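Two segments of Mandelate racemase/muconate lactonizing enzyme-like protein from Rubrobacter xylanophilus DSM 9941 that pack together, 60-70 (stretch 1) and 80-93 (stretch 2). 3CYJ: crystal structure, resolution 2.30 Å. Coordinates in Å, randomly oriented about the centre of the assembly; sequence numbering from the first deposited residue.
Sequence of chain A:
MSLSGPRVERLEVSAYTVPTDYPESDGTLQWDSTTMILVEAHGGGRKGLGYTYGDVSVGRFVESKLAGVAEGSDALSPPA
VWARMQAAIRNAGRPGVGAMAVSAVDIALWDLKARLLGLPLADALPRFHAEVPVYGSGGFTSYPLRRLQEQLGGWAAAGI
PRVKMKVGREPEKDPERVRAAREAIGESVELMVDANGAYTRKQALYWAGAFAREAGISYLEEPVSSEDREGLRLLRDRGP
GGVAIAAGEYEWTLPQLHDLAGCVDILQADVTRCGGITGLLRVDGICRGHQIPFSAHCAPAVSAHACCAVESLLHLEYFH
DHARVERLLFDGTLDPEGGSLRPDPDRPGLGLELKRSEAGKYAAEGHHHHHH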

ATOM      1  N   ARG A  60      12.917  28.313 -33.184  1.00 40.33           N
ATOM      2  CA  ARG A  60      12.735  27.430 -34.342  1.00 40.61           C
ATOM      3  C   ARG A  60      11.547  26.424 -34.188  1.00 39.79           C
ATOM      4  O   ARG A  60      10.762  26.181 -35.151  1.00 38.79           O
ATOM      5  CB  ARG A  60      14.074  26.690 -34.635  1.00 42.26           C
ATOM      6  CG  ARG A  60      14.036  25.959 -35.989  1.00 48.89           C
ATOM      7  CD  ARG A  60      13.865  27.014 -37.161  1.00 53.73           C
ATOM      8  NE  ARG A  60      13.279  26.429 -38.361  1.00 56.59           N
ATOM      9  CZ  ARG A  60      13.983  25.838 -39.332  1.00 59.91           C
ATOM     10  NH1 ARG A  60      15.325  25.727 -39.241  1.00 59.55           N
ATOM     11  NH2 ARG A  60      13.340  25.354 -40.402  1.00 57.86           N
ATOM     12  N   PHE A  61      11.399  25.848 -32.976  1.00 38.12           N
ATOM     13  CA  PHE A  61      10.244  24.999 -32.676  1.00 37.66           C
ATOM     14  C   PHE A  61       8.904  25.735 -32.880  1.00 37.54           C
ATOM     15  O   PHE A  61       7.972  25.193 -33.461  1.00 36.85           O
ATOM     16  CB  PHE A  61      10.318  24.452 -31.224  1.00 37.43           C
ATOM     17  CG  PHE A  61       9.395  23.268 -30.965  1.00 37.64           C
ATOM     18  CD1 PHE A  61       9.881  21.966 -30.979  1.00 34.57           C
ATOM     19  CD2 PHE A  61       8.023  23.468 -30.699  1.00 38.37           C
ATOM     20  CE1 PHE A  61       9.000  20.848 -30.740  1.00 35.09           C
ATOM     21  CE2 PHE A  61       7.160  22.389 -30.450  1.00 34.87           C
ATOM     22  CZ  PHE A  61       7.656  21.071 -30.473  1.00 34.06           C
ATOM     23  N   VAL A  62       8.792  26.950 -32.355  1.00 38.58           N
ATOM     24  CA  VAL A  62       7.588  27.803 -32.619  1.00 39.68           C
ATOM     25  C   VAL A  62       7.330  27.981 -34.116  1.00 40.24           C
ATOM     26  O   VAL A  62       6.206  27.754 -34.608  1.00 40.23           O
ATOM     27  CB  VAL A  62       7.707  29.207 -31.962  1.00 39.17           C
ATOM     28  CG1 VAL A  62       6.530  30.128 -32.354  1.00 37.20           C
ATOM     29  CG2 VAL A  62       7.875  29.069 -30.427  1.00 38.35           C
ATOM     30  N   GLU A  63       8.379  28.368 -34.854  1.00 41.99           N
ATOM     31  CA  GLU A  63       8.208  28.599 -36.305  1.00 42.70           C
ATOM     32  C   GLU A  63       7.714  27.331 -36.966  1.00 42.06           C
ATOM     33  O   GLU A  63       6.744  27.348 -37.717  1.00 41.59           O
ATOM     34  CB  GLU A  63       9.508  29.079 -36.953  1.00 41.90           C
ATOM     35  CG  GLU A  63       9.845  30.455 -36.460  1.00 48.64           C
ATOM     36  CD  GLU A  63      11.317  30.866 -36.677  1.00 56.55           C
ATOM     37  OE1 GLU A  63      12.143  30.099 -37.252  1.00 61.06           O
ATOM     38  OE2 GLU A  63      11.656  31.979 -36.223  1.00 60.92           O
ATOM     39  N   SER A  64       8.376  26.216 -36.628  1.00 41.77           N
ATOM     40  CA  SER A  64       8.210  24.987 -37.366  1.00 40.92           C
ATOM     41  C   SER A  64       6.896  24.320 -37.037  1.00 41.00           C
ATOM     42  O   SER A  64       6.217  23.796 -37.930  1.00 39.65           O
ATOM     43  CB  SER A  64       9.386  24.073 -37.068  1.00 41.21           C
ATOM     44  OG  SER A  64       9.085  22.745 -37.464  1.00 43.30           O
ATOM     45  N   LYS A  65       6.526  24.312 -35.754  1.00 39.96           N
ATOM     46  CA  LYS A  65       5.384  23.500 -35.346  1.00 39.73           C
ATOM     47  C   LYS A  65       4.170  24.339 -34.888  1.00 39.55           C
ATOM     48  O   LYS A  65       3.057  23.890 -35.007  1.00 38.64           O
ATOM     49  CB  LYS A  65       5.765  22.526 -34.204  1.00 39.96           C
ATOM     50  CG  LYS A  65       6.750  21.431 -34.566  1.00 41.16           C
ATOM     51  CD  LYS A  65       6.292  20.637 -35.818  1.00 44.07           C
ATOM     52  CE  LYS A  65       5.114  19.793 -35.554  1.00 47.04           C
ATOM     53  NZ  LYS A  65       4.534  19.203 -36.829  1.00 51.93           N
ATOM     54  N   LEU A  66       4.386  25.526 -34.332  1.00 38.84           N
ATOM     55  CA  LEU A  66       3.295  26.188 -33.646  1.00 39.04           C
ATOM     56  C   LEU A  66       2.596  27.300 -34.451  1.00 39.35           C
ATOM     57  O   LEU A  66       1.377  27.417 -34.411  1.00 38.94           O
ATOM     58  CB  LEU A  66       3.808  26.699 -32.280  1.00 39.47           C
ATOM     59  CG  LEU A  66       4.416  25.581 -31.379  1.00 36.91           C
ATOM     60  CD1 LEU A  66       4.724  26.098 -30.010  1.00 31.41           C
ATOM     61  CD2 LEU A  66       3.460  24.305 -31.291  1.00 34.95           C
ATOM     62  N   ALA A  67       3.368  28.094 -35.196  1.00 39.75           N
ATOM     63  CA  ALA A  67       2.819  29.258 -35.915  1.00 40.54           C
ATOM     64  C   ALA A  67       1.679  28.808 -36.809  1.00 42.07           C
ATOM     65  O   ALA A  67       0.591  29.398 -36.805  1.00 43.28           O
ATOM     66  CB  ALA A  67       3.972  30.023 -36.726  1.00 40.05           C
ATOM     67  N   GLY A  68       1.886  27.694 -37.502  1.00 42.80           N
ATOM     68  CA  GLY A  68       0.886  27.166 -38.373  1.00 44.01           C
ATOM     69  C   GLY A  68      -0.389  26.748 -37.668  1.00 45.24           C
ATOM     70  O   GLY A  68      -1.448  26.715 -38.284  1.00 46.47           O
ATOM     71  N   VAL A  69      -0.311  26.381 -36.389  1.00 45.48           N
ATOM     72  CA  VAL A  69      -1.536  25.967 -35.652  1.00 44.69           C
ATOM     73  C   VAL A  69      -2.285  27.219 -35.189  1.00 45.94           C
ATOM     74  O   VAL A  69      -3.511  27.259 -35.216  1.00 45.28           O
ATOM     75  CB  VAL A  69      -1.174  25.071 -34.419  1.00 43.41           C
ATOM     76  CG1 VAL A  69      -2.384  24.825 -33.516  1.00 42.29           C
ATOM     77  CG2 VAL A  69      -0.549  23.743 -34.891  1.00 43.38           C
ATOM     78  N   ALA A  70      -1.515  28.221 -34.731  1.00 47.37           N
ATOM     79  CA  ALA A  70      -2.071  29.424 -34.105  1.00 48.48           C
ATOM     80  C   ALA A  70      -2.707  30.331 -35.156  1.00 49.36           C
ATOM     81  O   ALA A  70      -3.811  30.888 -34.935  1.00 49.91           O
ATOM     82  CB  ALA A  70      -1.017  30.182 -33.320  1.00 47.08           C
ATOM     83  N   ALA A  80      -8.340  26.686 -26.792  1.00 40.12           N
ATOM     84  CA  ALA A  80      -8.609  25.836 -27.961  1.00 41.62           C
ATOM     85  C   ALA A  80      -7.372  25.683 -28.844  1.00 41.89           C
ATOM     86  O   ALA A  80      -7.182  24.624 -29.460  1.00 42.59           O
ATOM     87  CB  ALA A  80      -9.748  26.386 -28.802  1.00 42.16           C
ATOM     88  N   VAL A  81      -6.548  26.722 -28.920  1.00 40.99           N
ATOM     89  CA  VAL A  81      -5.314  26.605 -29.714  1.00 41.56           C
ATOM     90  C   VAL A  81      -4.291  25.720 -28.970  1.00 41.31           C
ATOM     91  O   VAL A  81      -3.619  24.850 -29.573  1.00 41.50           O
ATOM     92  CB  VAL A  81      -4.705  28.006 -29.985  1.00 41.35           C
ATOM     93  CG1 VAL A  81      -3.482  27.903 -30.936  1.00 42.17           C
ATOM     94  CG2 VAL A  81      -5.792  28.944 -30.509  1.00 41.98           C
ATOM     95  N   TRP A  82      -4.189  25.955 -27.656  1.00 40.16           N
ATOM     96  CA  TRP A  82      -3.288  25.196 -26.807  1.00 40.47           C
ATOM     97  C   TRP A  82      -3.510  23.708 -26.999  1.00 41.12           C
ATOM     98  O   TRP A  82      -2.547  22.955 -27.178  1.00 40.75           O
ATOM     99  CB  TRP A  82      -3.519  25.598 -25.368  1.00 38.88           C
ATOM    100  CG  TRP A  82      -2.609  25.065 -24.311  1.00 40.45           C
ATOM    101  CD1 TRP A  82      -1.455  25.664 -23.818  1.00 39.71           C
ATOM    102  CD2 TRP A  82      -2.822  23.894 -23.506  1.00 38.69           C
ATOM    103  NE1 TRP A  82      -0.950  24.922 -22.784  1.00 42.08           N
ATOM    104  CE2 TRP A  82      -1.772  23.839 -22.563  1.00 42.43           C
ATOM    105  CE3 TRP A  82      -3.802  22.887 -23.492  1.00 41.00           C
ATOM    106  CZ2 TRP A  82      -1.691  22.819 -21.589  1.00 42.96           C
ATOM    107  CZ3 TRP A  82      -3.718  21.880 -22.537  1.00 38.78           C
ATOM    108  CH2 TRP A  82      -2.666  21.845 -21.610  1.00 39.54           C
ATOM    109  N   ALA A  83      -4.778  23.293 -27.022  1.00 42.00           N
ATOM    110  CA  ALA A  83      -5.109  21.875 -27.154  1.00 42.98           C
ATOM    111  C   ALA A  83      -4.649  21.337 -28.498  1.00 43.01           C
ATOM    112  O   ALA A  83      -4.082  20.239 -28.583  1.00 44.34           O
ATOM    113  CB  ALA A  83      -6.583  21.655 -26.974  1.00 41.84           C
ATOM    114  N   ARG A  84      -4.940  22.086 -29.547  1.00 42.73           N
ATOM    115  CA  ARG A  84      -4.503  21.738 -30.903  1.00 42.75           C
ATOM    116  C   ARG A  84      -2.942  21.749 -30.958  1.00 42.59           C
ATOM    117  O   ARG A  84      -2.344  20.887 -31.619  1.00 43.73           O
ATOM    118  CB  ARG A  84      -5.151  22.689 -31.955  1.00 41.52           C
ATOM    119  CG  ARG A  84      -6.668  22.502 -32.095  1.00 43.60           C
ATOM    120  CD  ARG A  84      -7.340  23.654 -32.882  1.00 46.08           C
ATOM    121  NE  ARG A  84      -6.563  23.979 -34.079  1.00 48.36           N
ATOM    122  CZ  ARG A  84      -6.105  25.200 -34.350  1.00 49.62           C
ATOM    123  NH1 ARG A  84      -6.456  26.204 -33.540  1.00 45.36           N
ATOM    124  NH2 ARG A  84      -5.358  25.426 -35.459  1.00 44.31           N
ATOM    125  N   MET A  85      -2.293  22.676 -30.243  1.00 40.91           N
ATOM    126  CA  MET A  85      -0.819  22.690 -30.248  1.00 40.38           C
ATOM    127  C   MET A  85      -0.216  21.417 -29.599  1.00 40.98           C
ATOM    128  O   MET A  85       0.681  20.783 -30.174  1.00 40.96           O
ATOM    129  CB  MET A  85      -0.266  23.948 -29.575  1.00 39.19           C
ATOM    130  CG  MET A  85      -0.377  25.287 -30.414  1.00 37.90           C
ATOM    131  SD  MET A  85       0.572  26.708 -29.802  1.00 30.26           S
ATOM    132  CE  MET A  85      -0.410  27.253 -28.368  1.00 35.60           C
ATOM    133  N   GLN A  86      -0.716  21.050 -28.406  1.00 40.23           N
ATOM    134  CA  GLN A  86      -0.307  19.855 -27.697  1.00 38.45           C
ATOM    135  C   GLN A  86      -0.522  18.573 -28.559  1.00 39.02           C
ATOM    136  O   GLN A  86       0.336  17.701 -28.587  1.00 37.29           O
ATOM    137  CB  GLN A  86      -1.076  19.725 -26.371  1.00 38.83           C
ATOM    138  CG  GLN A  86      -0.936  20.864 -25.405  1.00 38.66           C
ATOM    139  CD  GLN A  86       0.428  20.968 -24.756  1.00 44.90           C
ATOM    140  OE1 GLN A  86       1.398  20.230 -25.076  1.00 45.45           O
ATOM    141  NE2 GLN A  86       0.534  21.914 -23.836  1.00 45.73           N
ATOM    142  N   ALA A  87      -1.665  18.472 -29.254  1.00 38.50           N
ATOM    143  CA  ALA A  87      -1.945  17.317 -30.074  1.00 38.52           C
ATOM    144  C   ALA A  87      -0.959  17.253 -31.230  1.00 39.13           C
ATOM    145  O   ALA A  87      -0.451  16.192 -31.554  1.00 39.84           O
ATOM    146  CB  ALA A  87      -3.398  17.354 -30.601  1.00 38.03           C
ATOM    147  N   ALA A  88      -0.700  18.400 -31.853  1.00 39.74           N
ATOM    148  CA  ALA A  88       0.116  18.484 -33.057  1.00 39.70           C
ATOM    149  C   ALA A  88       1.561  18.109 -32.792  1.00 39.75           C
ATOM    150  O   ALA A  88       2.237  17.663 -33.722  1.00 41.24           O
ATOM    151  CB  ALA A  88       0.048  19.900 -33.679  1.00 38.85           C
ATOM    152  N   ILE A  89       2.063  18.292 -31.564  1.00 39.45           N
ATOM    153  CA  ILE A  89       3.494  18.070 -31.356  1.00 39.41           C
ATOM    154  C   ILE A  89       3.882  16.693 -30.741  1.00 40.33           C
ATOM    155  O   ILE A  89       5.004  16.516 -30.283  1.00 39.36           O
ATOM    156  CB  ILE A  89       4.134  19.234 -30.576  1.00 39.71           C
ATOM    157  CG1 ILE A  89       3.653  19.267 -29.113  1.00 37.50           C
ATOM    158  CG2 ILE A  89       3.887  20.582 -31.280  1.00 38.63           C
ATOM    159  CD1 ILE A  89       4.267  20.434 -28.389  1.00 30.81           C
ATOM    160  N   ARG A  90       2.970  15.724 -30.776  1.00 40.79           N
ATOM    161  CA  ARG A  90       3.198  14.425 -30.160  1.00 42.84           C
ATOM    162  C   ARG A  90       4.538  13.830 -30.587  1.00 44.38           C
ATOM    163  O   ARG A  90       5.338  13.427 -29.704  1.00 44.85           O
ATOM    164  CB  ARG A  90       2.072  13.432 -30.509  1.00 43.25           C
ATOM    165  CG  ARG A  90       2.218  12.047 -29.839  1.00 43.94           C
ATOM    166  CD  ARG A  90       1.287  11.009 -30.488  1.00 42.69           C
ATOM    167  NE  ARG A  90       1.918  10.417 -31.661  1.00 40.62           N
ATOM    168  CZ  ARG A  90       1.295   9.630 -32.535  1.00 39.26           C
ATOM    169  NH1 ARG A  90      -0.013   9.392 -32.394  1.00 39.52           N
ATOM    170  NH2 ARG A  90       1.964   9.128 -33.589  1.00 35.36           N
ATOM    171  N   ASN A  91       4.801  13.790 -31.905  1.00 44.29           N
ATOM    172  CA  ASN A  91       6.077  13.261 -32.417  1.00 45.88           C
ATOM    173  C   ASN A  91       7.253  14.213 -32.291  1.00 46.24           C
ATOM    174  O   ASN A  91       8.409  13.767 -32.347  1.00 46.42           O
ATOM    175  CB  ASN A  91       6.013  12.889 -33.891  1.00 44.35           C
ATOM    176  CG  ASN A  91       5.217  11.644 -34.146  1.00 48.21           C
ATOM    177  OD1 ASN A  91       4.863  10.869 -33.209  1.00 47.81           O
ATOM    178  ND2 ASN A  91       4.901  11.428 -35.443  1.00 47.10           N
ATOM    179  N   ALA A  92       6.970  15.516 -32.207  1.00 46.18           N
ATOM    180  CA  ALA A  92       8.052  16.514 -32.235  1.00 45.85           C
ATOM    181  C   ALA A  92       8.643  16.633 -30.821  1.00 46.06           C
ATOM    182  O   ALA A  92       9.768  17.119 -30.629  1.00 47.06           O
ATOM    183  CB  ALA A  92       7.542  17.848 -32.750  1.00 44.77           C
ATOM    184  N   GLY A  93       7.895  16.148 -29.838  1.00 45.29           N
ATOM    185  CA  GLY A  93       8.367  16.136 -28.480  1.00 45.56           C
ATOM    186  C   GLY A  93       7.707  17.222 -27.644  1.00 46.28           C
ATOM    187  O   GLY A  93       8.015  18.423 -27.762  1.00 46.04           O
TER
HETATM  188  O   HOH W   1       1.955  17.709 -36.493  1.00 45.75           O

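A small side chain can organise a helix pair when it enters a pocket on its neighbour, and the packing of 60-70 against 80-93 illustrates the point. The two helices run roughly antiparallel, their N-to-C directions 143° apart and their axes approaching to 9.6 Å, so successive residues of one meet the other in reverse order: Lys 65 lies near Ile 89, Val 69 near Met 85 and Ala 70 near Val 81.

Val 69 covers the most surface. Its side chain is a knob set in a hole formed by Val 81, Arg 84, Met 85 and Ala 88. Val 69 CG1 lies 3.7 Å from Met 85 CG, and Val 69 CG2 lies 4.1 Å from Ala 88 CB. The same residue also supplies polarity: Arg 84 NH2 donates a hydrogen bond to Val 69 O at 2.6 Å, while Val 69 CG1 rests over one face of the guanidinium. The arginine thus uses its hydrophobic face and its N-H together. Helix 60-70 is kinked here: Gly 68 N and Val 69 N lack the regular bonds to the turn before, and Val 69 N bonds to Leu 66 O instead.

Phe 61 extends the contact beyond the end of helix 80-88, where Ile 89 leaves helical geometry. Phe 61 CE2 lies 3.8 Å from Ile 89 CG2, and Phe 61 CE1 lies 3.9 Å from Ala 92 CB, while the carbonyl oxygen of Ala 92 approaches the ring edge, whose slightly positive C-H rim suits it.

Met 85 links these regions, since Met 85 SD also lies 4.0 Å from Leu 66 CD2, which in turn reaches Ile 89 CG2 at 3.7 Å; these methyl, thioether and ring contacts bury apolar surface away from water. At the margin, Lys 65 lays its aliphatic chain along the contact, and Lys 65 NZ donates to the oxygen of water 1, 3.0 Å away; that water's oxygen lies 2.8 Å from Ala 88 O, to which it donates, bridging the amine to the carbonyl near the helix end.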